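Side-chain contacts in NAD(P)H dehydrogenase (quinone) (Deinococcus radiodurans, PDB 1YDG), which catalyses the FMN-dependent reduction of quinones to quinols with NADH or NADPH as electron donor, working as a homotetramer: residues A71-L76 and I101-G106; D75-E80 and S110-N115; Q96-I101 and Y139-H144. All blocks are in the same frame, centred on the assembly; numbering follows the deposited sequence.

Contact 1: residues A71-L76 and I101-G106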
loop_
_atom_site.group_PDB
_atom_site.type_symbol
_atom_site.label_atom_id
_atom_site.label_comp_id
_atom_site.label_asym_id
_atom_site.label_seq_id
_atom_site.Cartn_x
_atom_site.Cartn_y
_atom_site.Cartn_z
ATOM N N ALA B 71 23.598 1.272 13.904
ATOM C CA ALA B 71 23.362 2.201 12.812
ATOM C C ALA B 71 23.073 3.611 13.322
ATOM O O ALA B 71 22.340 3.805 14.296
ATOM C CB ALA B 71 22.212 1.699 11.924
ATOM N N THR B 72 23.654 4.584 12.628
ATOM C CA THR B 72 23.425 5.992 12.885
ATOM C C THR B 72 23.163 6.673 11.539
ATOM O O THR B 72 23.533 6.142 10.487
ATOM C CB THR B 72 24.668 6.627 13.581
ATOM O OG1 THR B 72 25.764 6.680 12.668
ATOM C CG2 THR B 72 25.078 5.829 14.798
ATOM N N PRO B 73 22.535 7.857 11.553
ATOM C CA PRO B 73 22.293 8.582 10.300
ATOM C C PRO B 73 23.522 8.777 9.381
ATOM O O PRO B 73 23.392 8.667 8.177
ATOM C CB PRO B 73 21.747 9.904 10.783
ATOM C CG PRO B 73 21.063 9.556 12.055
ATOM C CD PRO B 73 21.970 8.580 12.704
ATOM N N ALA B 74 24.699 9.040 9.953
ATOM C CA ALA B 74 25.927 9.218 9.174
ATOM C C ALA B 74 26.323 8.028 8.300
ATOM O O ALA B 74 27.059 8.184 7.314
ATOM C CB ALA B 74 27.090 9.582 10.104
ATOM N N ASP B 75 25.860 6.836 8.666
ATOM C CA ASP B 75 26.035 5.649 7.837
ATOM C C ASP B 75 25.300 5.798 6.495
ATOM O O ASP B 75 25.817 5.385 5.433
ATOM C CB ASP B 75 25.532 4.393 8.582
ATOM C CG ASP B 75 26.441 3.997 9.772
ATOM O OD1 ASP B 75 27.680 3.941 9.598
ATOM O OD2 ASP B 75 25.900 3.727 10.866
ATOM N N LEU B 76 24.109 6.398 6.531
ATOM C CA LEU B 76 23.374 6.643 5.283
ATOM C C LEU B 76 23.967 7.803 4.482
ATOM O O LEU B 76 23.955 7.758 3.262
ATOM C CB LEU B 76 21.886 6.858 5.539
ATOM C CG LEU B 76 21.184 5.781 6.375
ATOM C CD1 LEU B 76 19.703 5.926 6.249
ATOM C CD2 LEU B 76 21.597 4.363 6.002
ATOM N N ILE B 101 14.467 5.300 11.502
ATOM C CA ILE B 101 13.981 6.152 10.416
ATOM C C ILE B 101 13.644 7.569 10.931
ATOM O O ILE B 101 13.986 8.565 10.299
ATOM C CB ILE B 101 12.760 5.480 9.708
ATOM C CG1 ILE B 101 13.241 4.299 8.861
ATOM C CG2 ILE B 101 11.988 6.483 8.868
ATOM C CD1 ILE B 101 12.133 3.351 8.420
ATOM N N ASP B 102 13.024 7.648 12.096
ATOM C CA ASP B 102 12.651 8.938 12.672
ATOM C C ASP B 102 13.857 9.783 13.116
ATOM O O ASP B 102 13.703 10.986 13.329
ATOM C CB ASP B 102 11.627 8.765 13.808
ATOM C CG ASP B 102 10.240 8.352 13.307
ATOM O OD1 ASP B 102 10.076 8.219 12.073
ATOM O OD2 ASP B 102 9.304 8.162 14.144
ATOM N N THR B 103 15.052 9.197 13.216
ATOM C CA THR B 103 16.267 9.998 13.468
ATOM C C THR B 103 16.852 10.649 12.226
ATOM O O THR B 103 17.766 11.460 12.333
ATOM C CB THR B 103 17.397 9.194 14.137
ATOM O OG1 THR B 103 17.934 8.219 13.224
ATOM C CG2 THR B 103 16.901 8.562 15.391
ATOM N N LEU B 104 16.305 10.324 11.056
ATOM C CA LEU B 104 16.840 10.800 9.787
ATOM C C LEU B 104 16.317 12.162 9.316
ATOM O O LEU B 104 16.592 12.553 8.193
ATOM C CB LEU B 104 16.576 9.747 8.693
ATOM C CG LEU B 104 17.057 8.328 8.984
ATOM C CD1 LEU B 104 16.584 7.394 7.892
ATOM C CD2 LEU B 104 18.581 8.274 9.144
ATOM N N GLY B 105 15.592 12.889 10.162
ATOM C CA GLY B 105 15.017 14.172 9.767
ATOM C C GLY B 105 16.017 15.264 9.400
ATOM O O GLY B 105 15.830 15.989 8.424
ATOM N N GLY B 106 17.084 15.387 10.175
ATOM C CA GLY B 106 18.112 16.395 9.899
ATOM C C GLY B 106 18.853 16.103 8.616
ATOM O O GLY B 106 19.062 16.986 7.784
#

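Contact 2: residues D75-E80 and S110-N115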
loop_
_atom_site.group_PDB
_atom_site.type_symbol
_atom_site.label_atom_id
_atom_site.label_comp_id
_atom_site.label_asym_id
_atom_site.label_seq_id
_atom_site.Cartn_x
_atom_site.Cartn_y
_atom_site.Cartn_z
ATOM N N ASP B 75 25.860 6.836 8.666
ATOM C CA ASP B 75 26.035 5.649 7.837
ATOM C C ASP B 75 25.300 5.798 6.495
ATOM O O ASP B 75 25.817 5.385 5.433
ATOM C CB ASP B 75 25.532 4.393 8.582
ATOM C CG ASP B 75 26.441 3.997 9.772
ATOM O OD1 ASP B 75 27.680 3.941 9.598
ATOM O OD2 ASP B 75 25.900 3.727 10.866
ATOM N N LEU B 76 24.109 6.398 6.531
ATOM C CA LEU B 76 23.374 6.643 5.283
ATOM C C LEU B 76 23.967 7.803 4.482
ATOM O O LEU B 76 23.955 7.758 3.262
ATOM C CB LEU B 76 21.886 6.858 5.539
ATOM C CG LEU B 76 21.184 5.781 6.375
ATOM C CD1 LEU B 76 19.703 5.926 6.249
ATOM C CD2 LEU B 76 21.597 4.363 6.002
ATOM N N GLU B 77 24.482 8.836 5.164
ATOM C CA GLU B 77 25.205 9.915 4.480
ATOM C C GLU B 77 26.424 9.347 3.753
ATOM O O GLU B 77 26.736 9.749 2.633
ATOM C CB GLU B 77 25.614 11.009 5.468
ATOM C CG GLU B 77 26.434 12.154 4.851
ATOM C CD GLU B 77 26.767 13.295 5.837
ATOM O OE1 GLU B 77 26.126 13.403 6.906
ATOM O OE2 GLU B 77 27.685 14.101 5.523
ATOM N N TRP B 78 27.108 8.412 4.396
ATOM C CA TRP B 78 28.262 7.745 3.815
ATOM C C TRP B 78 27.892 6.849 2.629
ATOM O O TRP B 78 28.606 6.839 1.620
ATOM C CB TRP B 78 28.993 6.915 4.887
ATOM C CG TRP B 78 30.046 5.983 4.368
ATOM C CD1 TRP B 78 31.310 6.300 4.023
ATOM C CD2 TRP B 78 29.900 4.577 4.125
ATOM N NE1 TRP B 78 31.978 5.179 3.575
ATOM C CE2 TRP B 78 31.136 4.106 3.649
ATOM C CE3 TRP B 78 28.839 3.665 4.276
ATOM C CZ2 TRP B 78 31.348 2.777 3.311
ATOM C CZ3 TRP B 78 29.054 2.355 3.948
ATOM C CH2 TRP B 78 30.292 1.917 3.457
ATOM N N ALA B 79 26.802 6.098 2.767
ATOM C CA ALA B 79 26.410 5.097 1.783
ATOM C C ALA B 79 26.047 5.713 0.433
ATOM O O ALA B 79 25.547 6.822 0.335
ATOM C CB ALA B 79 25.240 4.253 2.303
ATOM N N GLU B 80 26.326 4.965 -0.612
ATOM C CA GLU B 80 25.803 5.284 -1.922
ATOM C C GLU B 80 24.656 4.336 -2.236
ATOM O O GLU B 80 23.791 4.651 -3.045
ATOM C CB GLU B 80 26.921 5.183 -2.933
ATOM C CG GLU B 80 27.894 6.326 -2.819
ATOM C CD GLU B 80 29.287 5.997 -3.296
ATOM O OE1 GLU B 80 29.689 4.828 -3.269
ATOM O OE2 GLU B 80 29.994 6.932 -3.706
ATOM N N SER B 110 18.766 18.285 5.052
ATOM C CA SER B 110 19.967 18.784 4.443
ATOM C C SER B 110 20.053 18.398 2.970
ATOM O O SER B 110 20.967 18.829 2.285
ATOM C CB SER B 110 21.187 18.251 5.190
ATOM O OG SER B 110 21.539 16.962 4.736
ATOM N N GLY B 111 19.113 17.584 2.485
ATOM C CA GLY B 111 19.171 17.058 1.122
ATOM C C GLY B 111 20.171 15.926 0.902
ATOM O O GLY B 111 20.328 15.469 -0.222
ATOM N N LYS B 112 20.821 15.450 1.969
ATOM C CA LYS B 112 21.933 14.492 1.854
ATOM C C LYS B 112 21.526 13.008 1.768
ATOM O O LYS B 112 22.402 12.142 1.844
ATOM C CB LYS B 112 22.915 14.659 3.025
ATOM C CG LYS B 112 23.867 15.819 2.893
ATOM C CD LYS B 112 24.924 15.771 3.989
ATOM C CE LYS B 112 25.824 17.010 3.982
ATOM N NZ LYS B 112 26.737 17.053 5.180
ATOM N N LEU B 113 20.228 12.713 1.635
ATOM C CA LEU B 113 19.756 11.333 1.390
ATOM C C LEU B 113 19.417 11.094 -0.072
ATOM O O LEU B 113 19.301 9.944 -0.501
ATOM C CB LEU B 113 18.537 11.002 2.246
ATOM C CG LEU B 113 18.741 10.683 3.729
ATOM C CD1 LEU B 113 17.407 10.511 4.414
ATOM C CD2 LEU B 113 19.591 9.456 3.936
ATOM N N ALA B 114 19.288 12.179 -0.842
ATOM C CA ALA B 114 18.819 12.105 -2.208
ATOM C C ALA B 114 19.757 11.302 -3.079
ATOM O O ALA B 114 20.971 11.301 -2.872
ATOM C CB ALA B 114 18.656 13.484 -2.786
ATOM N N ASN B 115 19.164 10.597 -4.042
ATOM C CA ASN B 115 19.912 9.913 -5.079
ATOM C C ASN B 115 20.678 8.654 -4.640
ATOM O O ASN B 115 21.402 8.092 -5.435
ATOM C CB ASN B 115 20.846 10.897 -5.801
ATOM C CG ASN B 115 20.096 12.106 -6.339
ATOM O OD1 ASN B 115 19.001 11.972 -6.878
ATOM N ND2 ASN B 115 20.676 13.293 -6.177
HETATM O O HOH W 1 24.939 12.142 1.274
HETATM O O HOH W 2 25.804 16.126 7.197
HETATM O O HOH W 3 24.058 6.573 -4.897
#

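Contact 3: residues Q96-I101 and Y139-H144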
loop_
_atom_site.group_PDB
_atom_site.type_symbol
_atom_site.label_atom_id
_atom_site.label_comp_id
_atom_site.label_asym_id
_atom_site.label_seq_id
_atom_site.Cartn_x
_atom_site.Cartn_y
_atom_site.Cartn_z
ATOM N N GLN B 96 11.401 -0.449 16.157
ATOM C CA GLN B 96 12.834 -0.213 16.303
ATOM C C GLN B 96 13.388 0.363 14.991
ATOM O O GLN B 96 14.160 1.334 14.990
ATOM C CB GLN B 96 13.569 -1.504 16.713
ATOM C CG GLN B 96 13.261 -1.997 18.137
ATOM C CD GLN B 96 12.148 -3.051 18.212
ATOM O OE1 GLN B 96 11.252 -3.094 17.360
ATOM N NE2 GLN B 96 12.214 -3.913 19.234
ATOM N N MET B 97 12.965 -0.213 13.868
ATOM C CA MET B 97 13.356 0.288 12.575
ATOM C C MET B 97 12.749 1.671 12.357
ATOM O O MET B 97 13.449 2.593 11.951
ATOM C CB MET B 97 12.946 -0.683 11.469
ATOM C CG MET B 97 13.171 -0.170 10.032
ATOM S SD MET B 97 14.872 0.163 9.585
ATOM C CE MET B 97 15.591 -1.431 9.237
ATOM N N ARG B 98 11.460 1.831 12.637
ATOM C CA ARG B 98 10.850 3.166 12.506
ATOM C C ARG B 98 11.538 4.201 13.408
ATOM O O ARG B 98 11.647 5.346 13.030
ATOM C CB ARG B 98 9.357 3.155 12.802
ATOM C CG ARG B 98 8.504 2.259 11.894
ATOM C CD ARG B 98 8.725 2.448 10.409
ATOM N NE ARG B 98 8.537 3.828 9.956
ATOM C CZ ARG B 98 8.415 4.202 8.682
ATOM N NH1 ARG B 98 8.417 3.301 7.697
ATOM N NH2 ARG B 98 8.266 5.487 8.384
ATOM N N ALA B 99 11.950 3.811 14.610
ATOM C CA ALA B 99 12.658 4.743 15.498
ATOM C C ALA B 99 13.923 5.244 14.838
ATOM O O ALA B 99 14.220 6.431 14.921
ATOM C CB ALA B 99 12.975 4.102 16.827
ATOM N N PHE B 100 14.651 4.336 14.171
ATOM C CA PHE B 100 15.830 4.696 13.413
ATOM C C PHE B 100 15.475 5.662 12.293
ATOM O O PHE B 100 16.097 6.696 12.128
ATOM C CB PHE B 100 16.518 3.465 12.811
ATOM C CG PHE B 100 17.659 3.826 11.926
ATOM C CD1 PHE B 100 18.772 4.492 12.450
ATOM C CD2 PHE B 100 17.611 3.578 10.575
ATOM C CE1 PHE B 100 19.832 4.870 11.616
ATOM C CE2 PHE B 100 18.641 3.960 9.757
ATOM C CZ PHE B 100 19.752 4.605 10.273
ATOM N N ILE B 101 14.467 5.300 11.502
ATOM C CA ILE B 101 13.981 6.152 10.416
ATOM C C ILE B 101 13.644 7.569 10.931
ATOM O O ILE B 101 13.986 8.565 10.299
ATOM C CB ILE B 101 12.760 5.480 9.708
ATOM C CG1 ILE B 101 13.241 4.299 8.861
ATOM C CG2 ILE B 101 11.988 6.483 8.868
ATOM C CD1 ILE B 101 12.133 3.351 8.420
ATOM N N TYR B 139 9.768 1.064 1.106
ATOM C CA TYR B 139 9.996 1.759 -0.151
ATOM C C TYR B 139 9.310 3.117 -0.164
ATOM O O TYR B 139 9.920 4.098 -0.643
ATOM C CB TYR B 139 9.580 0.934 -1.389
ATOM C CG TYR B 139 10.525 -0.208 -1.690
ATOM C CD1 TYR B 139 11.759 0.007 -2.302
ATOM C CD2 TYR B 139 10.182 -1.512 -1.371
ATOM C CE1 TYR B 139 12.621 -1.024 -2.545
ATOM C CE2 TYR B 139 11.062 -2.566 -1.619
ATOM C CZ TYR B 139 12.263 -2.320 -2.213
ATOM O OH TYR B 139 13.124 -3.373 -2.459
ATOM N N MET B 140 8.072 3.193 0.350
ATOM C CA MET B 140 7.351 4.481 0.367
ATOM C C MET B 140 8.142 5.543 1.155
ATOM O O MET B 140 8.259 6.687 0.715
ATOM C CB MET B 140 5.937 4.371 0.929
ATOM C CG MET B 140 4.942 3.544 0.096
ATOM S SD MET B 140 4.820 3.877 -1.682
ATOM C CE MET B 140 5.858 2.574 -2.316
ATOM N N THR B 141 8.670 5.154 2.311
ATOM C CA THR B 141 9.567 6.026 3.110
ATOM C C THR B 141 10.768 6.521 2.311
ATOM O O THR B 141 11.112 7.716 2.339
ATOM C CB THR B 141 10.034 5.271 4.401
ATOM O OG1 THR B 141 8.930 5.215 5.309
ATOM C CG2 THR B 141 11.204 5.952 5.080
ATOM N N ALA B 142 11.410 5.609 1.581
ATOM C CA ALA B 142 12.564 5.983 0.769
ATOM C C ALA B 142 12.202 6.998 -0.315
ATOM O O ALA B 142 13.049 7.809 -0.712
ATOM C CB ALA B 142 13.216 4.754 0.160
ATOM N N MET B 143 10.960 6.968 -0.799
ATOM C CA MET B 143 10.542 7.923 -1.824
ATOM C C MET B 143 10.562 9.360 -1.316
ATOM O O MET B 143 10.874 10.280 -2.075
ATOM C CB MET B 143 9.163 7.614 -2.363
ATOM C CG MET B 143 9.097 6.269 -3.062
ATOM S SD MET B 143 7.663 6.105 -4.097
ATOM C CE MET B 143 7.720 4.352 -4.478
ATOM N N HIS B 144 10.226 9.541 -0.043
ATOM C CA HIS B 144 10.293 10.859 0.579
ATOM C C HIS B 144 11.713 11.445 0.529
ATOM O O HIS B 144 11.875 12.659 0.495
ATOM C CB HIS B 144 9.767 10.800 2.020
ATOM C CG HIS B 144 8.283 10.672 2.120
ATOM N ND1 HIS B 144 7.481 11.673 2.621
ATOM C CD2 HIS B 144 7.450 9.665 1.770
ATOM C CE1 HIS B 144 6.221 11.282 2.592
ATOM N NE2 HIS B 144 6.175 10.068 2.072
#

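Contact 1: residues A71-L76 and I101-G106
P73 and L104 make the closest backbone approach between 71-76 and 101-106, with CA atoms 5.9 Å apart, and their side chains meet directly. L104 CD2 lies 3.9 Å from P73 CB and equally near P73 CA, so this methyl rests against the base of the pyrrolidine ring. L76 CD1 meets both methyls of L104, with L104 CD1 at 3.8 Å the nearer, the two leucines crossing at about a right angle. At the partly exposed margin P73 CG sits 3.6 Å from T103 OG1, again with side chains crossed nearly perpendicularly.

Several features place these groups. L104 CG stands anti to its carbonyl carbon (chi1 -54°), which brings both methyls over to P73 and L76 although the CB itself does not point there. T103 has OG1 between its backbone N and carbonyl carbon (chi1 69°), where the hydroxyl hydrogen-bonds to F100 O in the preceding helical turn. On the other side, T72 N donates to D75 OD2 at 3.0 Å, tying together the start of helix 73-78. Further out, L76 packs on I82 and F84 of strand 81-89, and L104 on W145.

The contact thus joins the first turn of helix 73-78 to the junction where helix 95-102 gives way to helix 105-109, L104 being the N-cap of the latter, within the flavodoxin-like fold. No hydrogen bond crosses between the segments, and T103 OG1, the polar side-chain atom that touches P73, is engaged by its own chain; cohesion here therefore rests mainly on apolar packing.

Contact 2: residues D75-E80 and S110-N115
The carboxylate of E77 is approached by K112 from above its plane: NZ lies 3.1 Å from OE2 and 54° out of that plane, in a hydrogen-bonded salt bridge that does not use the in-plane direction. K112 CD also comes 3.6 Å from E77 CD, so the aliphatic part of the lysine runs near the carboxylate carbon. At the other oxygen a water donates to OE1 at 2.8 Å. The second flat group, the W78 ring, has D75 O at its edge, in plane, and forms a cation-pi pair with R39.

E77 reaches the lysine because CG is anti to the backbone N (chi1 177°) and the chain stays extended; K112 is likewise extended beyond CG, and the two side chains cross obliquely.

In this flavodoxin-like domain the pairing links the end of helix 73-78 to the connection between helix 105-109 and strand 117-124, which opens with a Schellman motif at G111 and continues as a type I turn from G111 to A114. L107 of helix 105-109 touches E77, K112 and L113.

Beneath the charged pair, L113 CD2 packs 3.8 Å from L76 CB. Waters bridge the backbones as well: one donates to K112 O at 2.6 Å and, at 3.3 Å, to E77 O, while another donates to E80 O at 2.7 Å and to N115 O.

Contact 3: residues Q96-I101 and Y139-H144
Two successive bends in R98, chi2 -50° and chi3 -56°, fold its chain so that the guanidinium comes to T141, whose OG1 stands anti to its own carbonyl carbon and beside the backbone N. The two side chains slide past each other in opposite directions. They belong to helices 95-102 and 131-144 of the flavodoxin-like fold, which pack on neighbouring parallel strands: M97, F100 and I101 rest on F84 of strand 81-89, and A142 on F118 of strand 117-124.

R98 NH2 donates to T141 OG1 over 3.2 Å with an N-H...O angle of 141°, a bent bond. The hydroxyl lies at the guanidinium edge, slightly tilted from its plane. One face of that group carries I101 CD1, 3.6 Å above the plane and offset toward the rim. T141 OG1 is further hydrogen-bonded to F90 O of the second subunit, so the buried hydroxyl connects the helix pair to a subunit interface. The same helical segment bears H144, an FMN-binding residue.

A leucine in place of R98 would probably leave T141 OG1 without its guanidinium donor and deprive I101 CD1 of the flat surface beneath it.

The remaining touch is apolar and falls where the CA atoms of the two segments come nearest, 8.5 Å between I101 and T141: I101 CG2 meets T141 CG2 tip to tip at 3.9 Å.

In the fold
Contact 3 is buried, while contacts 1 and 2 are only partly so and lie farther from the chain's centre. Contacts 1 and 2 share helix 73-78, with L76 serving both; contacts 1 and 3 both use helix 95-102, where I101 lies in both ranges but reaches across only in contact 3. F100 completes the connection, its ring packing against T72, P73 and L76. Chemistry follows position: contact 1 is mainly apolar, with no hydrogen bond across its segments, contact 2 adds a salt bridge and bridging waters at its accessible margin, and contact 3 sets a charged guanidinium against a hydroxyl in the interior. Residues of the second subunit border contacts 1 and 3, and the third subunit borders contacts 2 and 3.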